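Local coordinates for putative thiosugar synthase (Amycolatopsis orientalis, PDB 4N6F) that acts as a thiosugar synthase in 2-thiosugar biosynthesis, a pathway that co-opts sulphur-carrier proteins from primary metabolism, at the interface of chains A and B. Residues are numbered along the deposited sequence; one frame, centred on the assembly and turned at random. Chains: chain A/B, Putative thiosugar synthase.

Contacts 1 and 2 share one pairing with the chains exchanged: the C-terminal tail of one subunit meets the 169-172 loop of the other. Their C-alpha centres lie about 26 Å apart. Residues 170, 171 and 251 serve in both; contact 1 adds the 197-198 and 218-222 segments, contact 2 B:Arg201 at its margin. The tails run differently. In chain B residues 250-252 form a 3-10 turn and B:Met249 does most of the packing in contact 1, whereas in chain A they are a loop, and contact 2 rests on A:Glu251 and A:Val252. This reciprocal exchange is consistent with a dimer, whose biological standing the structure alone does not show.

Contact 1: the interface of chains A and B. Residues chain A 169-171, 197-198, 218-219, 222; chain B 249, 251.
B:Met249 packs its thioether against A:Gly171, A:Gly198, A:Thr218, A:Ala219 and A:Arg222, at the rim of a TIM barrel of the ThiG family. Apolar contacts dominate. Carbon CG of the methionine occupies the crowded position between backbone N and carbonyl carbon (chi1 62°), and the chain then bends at chi3, which carries the methyl CE toward the 169-171 loop, where it touches the carbonyl oxygen of A:Ala169 and lies 3.7 Å from A:Gly171 CA. The sulphur passes over the backbone at the start of helix 218-221, with SD 4.0 Å from A:Ala219 CA. Methyl CG2 of A:Thr218 meets the tip of the methionine, the two side chains crossing at about a right angle. Nearer the root, B:Met249 CB touches A:Arg222 CB at 3.9 Å, and the arginine, bent at chi2 and chi3, brings NE and NH2 alongside the methyl CE. That guanidinium is backed within chain A by A:Thr218 CG2, 3.7 Å above its centre. A:Thr218 also belongs to the sugar-phosphate pocket, so this packing borders the likely active site.

Polar linkage runs through water. B:Met249 N binds a water molecule at 2.9 Å. The same water lies 2.7 Å from A:Ala219 O and also meets A:Gly198 O, tying the tail backbone to two carbonyls of the barrel.

Charge enters at longer range. The carboxylate of B:Glu251, its chain bent at chi2 beside the carbonyl of A:Ser170, leaves OE2 4.5 Å from A:Arg222 NH2, a separation that may allow electrostatic attraction but is not a salt bridge.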
loop_
_atom_site.group_PDB
_atom_site.type_symbol
_atom_site.label_atom_id
_atom_site.label_comp_id
_atom_site.label_asym_id
_atom_site.label_seq_id
_atom_site.Cartn_x
_atom_site.Cartn_y
_atom_site.Cartn_z
ATOM N N ALA A 169 16.686 7.328 7.373
ATOM C CA ALA A 169 17.496 6.773 6.275
ATOM C C ALA A 169 17.617 5.269 6.309
ATOM O O ALA A 169 18.342 4.696 5.503
ATOM C CB ALA A 169 18.886 7.417 6.206
ATOM N N SER A 170 16.861 4.613 7.183
ATOM C CA SER A 170 17.041 3.188 7.402
ATOM C C SER A 170 16.186 2.313 6.505
ATOM O O SER A 170 16.470 1.124 6.364
ATOM C CB SER A 170 16.754 2.847 8.865
ATOM O OG SER A 170 15.365 2.820 9.120
ATOM N N GLY A 171 15.110 2.868 5.937
ATOM C CA GLY A 171 14.212 2.098 5.076
ATOM C C GLY A 171 13.505 0.923 5.744
ATOM O O GLY A 171 12.983 0.033 5.059
ATOM N N ILE A 197 10.871 5.422 6.288
ATOM C CA ILE A 197 9.998 4.969 5.223
ATOM C C ILE A 197 10.873 4.569 4.032
ATOM O O ILE A 197 11.762 5.315 3.604
ATOM C CB ILE A 197 8.984 6.041 4.774
ATOM C CG1 ILE A 197 8.068 6.456 5.931
ATOM C CG2 ILE A 197 8.147 5.522 3.608
ATOM C CD1 ILE A 197 7.215 5.337 6.485
ATOM N N GLY A 198 10.583 3.393 3.504
ATOM C CA GLY A 198 11.412 2.726 2.508
ATOM C C GLY A 198 10.727 2.564 1.165
ATOM O O GLY A 198 11.379 2.662 0.122
ATOM N N THR A 218 14.539 9.780 2.121
ATOM C CA THR A 218 15.524 8.826 1.677
ATOM C C THR A 218 14.990 7.785 0.685
ATOM O O THR A 218 15.671 7.418 -0.203
ATOM C CB THR A 218 16.186 8.104 2.866
ATOM O OG1 THR A 218 16.870 9.037 3.659
ATOM C CG2 THR A 218 17.157 7.094 2.409
ATOM N N ALA A 219 13.777 7.314 0.862
ATOM C CA ALA A 219 13.169 6.333 -0.052
ATOM C C ALA A 219 13.118 6.771 -1.522
ATOM O O ALA A 219 13.190 5.932 -2.430
ATOM C CB ALA A 219 11.767 5.985 0.409
ATOM N N ARG A 222 17.073 7.332 -2.810
ATOM C CA ARG A 222 17.830 6.092 -2.990
ATOM C C ARG A 222 17.143 5.053 -3.851
ATOM O O ARG A 222 17.653 3.951 -3.980
ATOM C CB ARG A 222 18.199 5.456 -1.639
ATOM C CG ARG A 222 19.045 6.347 -0.738
ATOM C CD ARG A 222 20.298 5.652 -0.218
ATOM N NE ARG A 222 20.130 4.995 1.083
ATOM C CZ ARG A 222 20.499 5.502 2.268
ATOM N NH1 ARG A 222 21.054 6.712 2.370
ATOM N NH2 ARG A 222 20.298 4.793 3.377
ATOM N N MET B 249 15.120 1.265 -2.365
ATOM C CA MET B 249 16.357 1.157 -1.603
ATOM C C MET B 249 16.496 -0.263 -1.046
ATOM O O MET B 249 15.513 -0.824 -0.552
ATOM C CB MET B 249 16.392 2.202 -0.479
ATOM C CG MET B 249 15.295 2.061 0.575
ATOM S SD MET B 249 15.239 3.460 1.710
ATOM C CE MET B 249 16.749 3.205 2.645
ATOM N N GLU B 251 17.422 -2.072 1.512
ATOM C CA GLU B 251 16.980 -2.551 2.839
ATOM C C GLU B 251 15.463 -2.727 2.975
ATOM O O GLU B 251 14.989 -3.211 4.004
ATOM C CB GLU B 251 17.521 -1.674 3.983
ATOM C CG GLU B 251 17.590 -0.188 3.690
ATOM C CD GLU B 251 18.855 0.211 2.949
ATOM O OE1 GLU B 251 18.781 0.364 1.712
ATOM O OE2 GLU B 251 19.911 0.358 3.600
HETATM O O HOH W 1 13.285 3.372 -1.734
#

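Contact 2: the interface of chains A and B. Residues chain A 250-252; chain B 170-172, 201.
The side chain of B:Arg172 lies across A:Glu251 and ends beside A:Val252, where the C-terminal tail of chain A is laid over the 170-172 loop of the ThiG-family barrel in chain B. Followed outward, the arginine shows how a charged chain can work at several points along its length. At its root CB sits on the fringe of the A:Glu251 carboxylate. Carbon CG, anti to its own carbonyl carbon (chi1 -74°), is the main apolar point: it lies 3.8 Å from A:Glu251 CG and 3.7 Å from the carboxylate oxygen OE1. The two side chains cross here at about a right angle, methylene against methylene. The arginine is extended from CG to NE, which brings its head past the glutamate to the next residue of the tail. There NE comes within 3.5 Å of the carbonyl carbon of A:Val252, and CZ follows close by. At the tip, NH2 approaches A:Val252 O to 3.3 Å, a polar approach rather than an established hydrogen bond, while methyl CG1 of the valine lies above one face of the guanidinium, offset toward its rim. An alanine here would probably leave A:Glu251 CG and the A:Val252 carbonyl without their packing partner and let the end of the tail move more freely.

The glutamate does not form a salt bridge with this arginine: A:Glu251 OE1 stays 4.8 Å from B:Arg172 NE, with the carboxylate and guanidinium planes 82° apart. Its OE2 is 4.5 Å from NH1 of B:Arg201, close enough only for a possible long-range attraction. A backbone hydrogen bond also ties the tail to the loop. A:Val252 N donates to B:Ser170 O at 2.9 Å (163° at the hydrogen). Within chain B, B:Arg172 N donates to the hydroxyl OG of B:Ser170 in a long bond of 3.3 Å.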
loop_
_atom_site.group_PDB
_atom_site.type_symbol
_atom_site.label_atom_id
_atom_site.label_comp_id
_atom_site.label_asym_id
_atom_site.label_seq_id
_atom_site.Cartn_x
_atom_site.Cartn_y
_atom_site.Cartn_z
ATOM N N PRO A 250 -11.008 -6.610 11.050
ATOM C CA PRO A 250 -9.990 -6.765 12.088
ATOM C C PRO A 250 -9.147 -8.021 11.872
ATOM O O PRO A 250 -9.619 -9.005 11.297
ATOM C CB PRO A 250 -10.806 -6.863 13.384
ATOM C CG PRO A 250 -12.164 -7.311 12.965
ATOM C CD PRO A 250 -12.376 -6.824 11.561
ATOM N N GLU A 251 -7.902 -7.969 12.325
ATOM C CA GLU A 251 -6.967 -9.075 12.165
ATOM C C GLU A 251 -7.226 -10.158 13.210
ATOM O O GLU A 251 -7.252 -9.877 14.406
ATOM C CB GLU A 251 -5.529 -8.553 12.267
ATOM C CG GLU A 251 -4.464 -9.622 12.463
ATOM C CD GLU A 251 -3.049 -9.088 12.291
ATOM O OE1 GLU A 251 -2.097 -9.865 12.505
ATOM O OE2 GLU A 251 -2.884 -7.899 11.941
ATOM N N VAL A 252 -7.419 -11.394 12.751
ATOM C CA VAL A 252 -7.553 -12.543 13.649
ATOM C C VAL A 252 -6.168 -12.948 14.150
ATOM O O VAL A 252 -5.953 -13.109 15.351
ATOM C CB VAL A 252 -8.229 -13.747 12.948
ATOM C CG1 VAL A 252 -8.346 -14.942 13.894
ATOM C CG2 VAL A 252 -9.605 -13.355 12.419
ATOM N N SER B 170 -8.330 -14.663 7.800
ATOM C CA SER B 170 -7.615 -14.199 8.983
ATOM C C SER B 170 -7.291 -12.708 8.912
ATOM O O SER B 170 -7.082 -12.071 9.940
ATOM C CB SER B 170 -6.326 -15.003 9.203
ATOM O OG SER B 170 -5.295 -14.618 8.310
ATOM N N GLY B 171 -7.234 -12.161 7.697
ATOM C CA GLY B 171 -6.846 -10.762 7.499
ATOM C C GLY B 171 -5.458 -10.411 8.023
ATOM O O GLY B 171 -5.161 -9.233 8.231
ATOM N N ARG B 172 -4.604 -11.423 8.210
ATOM C CA ARG B 172 -3.247 -11.235 8.754
ATOM C C ARG B 172 -2.212 -10.735 7.728
ATOM O O ARG B 172 -1.096 -10.372 8.094
ATOM C CB ARG B 172 -2.738 -12.537 9.393
ATOM C CG ARG B 172 -3.383 -12.865 10.729
ATOM C CD ARG B 172 -3.113 -14.303 11.165
ATOM N NE ARG B 172 -3.465 -14.512 12.575
ATOM C CZ ARG B 172 -3.856 -15.671 13.122
ATOM N NH1 ARG B 172 -3.968 -16.784 12.393
ATOM N NH2 ARG B 172 -4.148 -15.716 14.424
ATOM N N ARG B 201 -2.844 -2.304 2.216
ATOM C CA ARG B 201 -1.396 -2.351 2.438
ATOM C C ARG B 201 -0.835 -3.738 2.156
ATOM O O ARG B 201 0.304 -3.866 1.721
ATOM C CB ARG B 201 -1.022 -1.911 3.854
ATOM C CG ARG B 201 -1.109 -2.990 4.919
ATOM C CD ARG B 201 -0.809 -2.409 6.284
ATOM N NE ARG B 201 -1.451 -3.172 7.347
ATOM C CZ ARG B 201 -0.899 -4.195 7.990
ATOM N NH1 ARG B 201 -1.596 -4.814 8.933
ATOM N NH2 ARG B 201 0.332 -4.617 7.688
#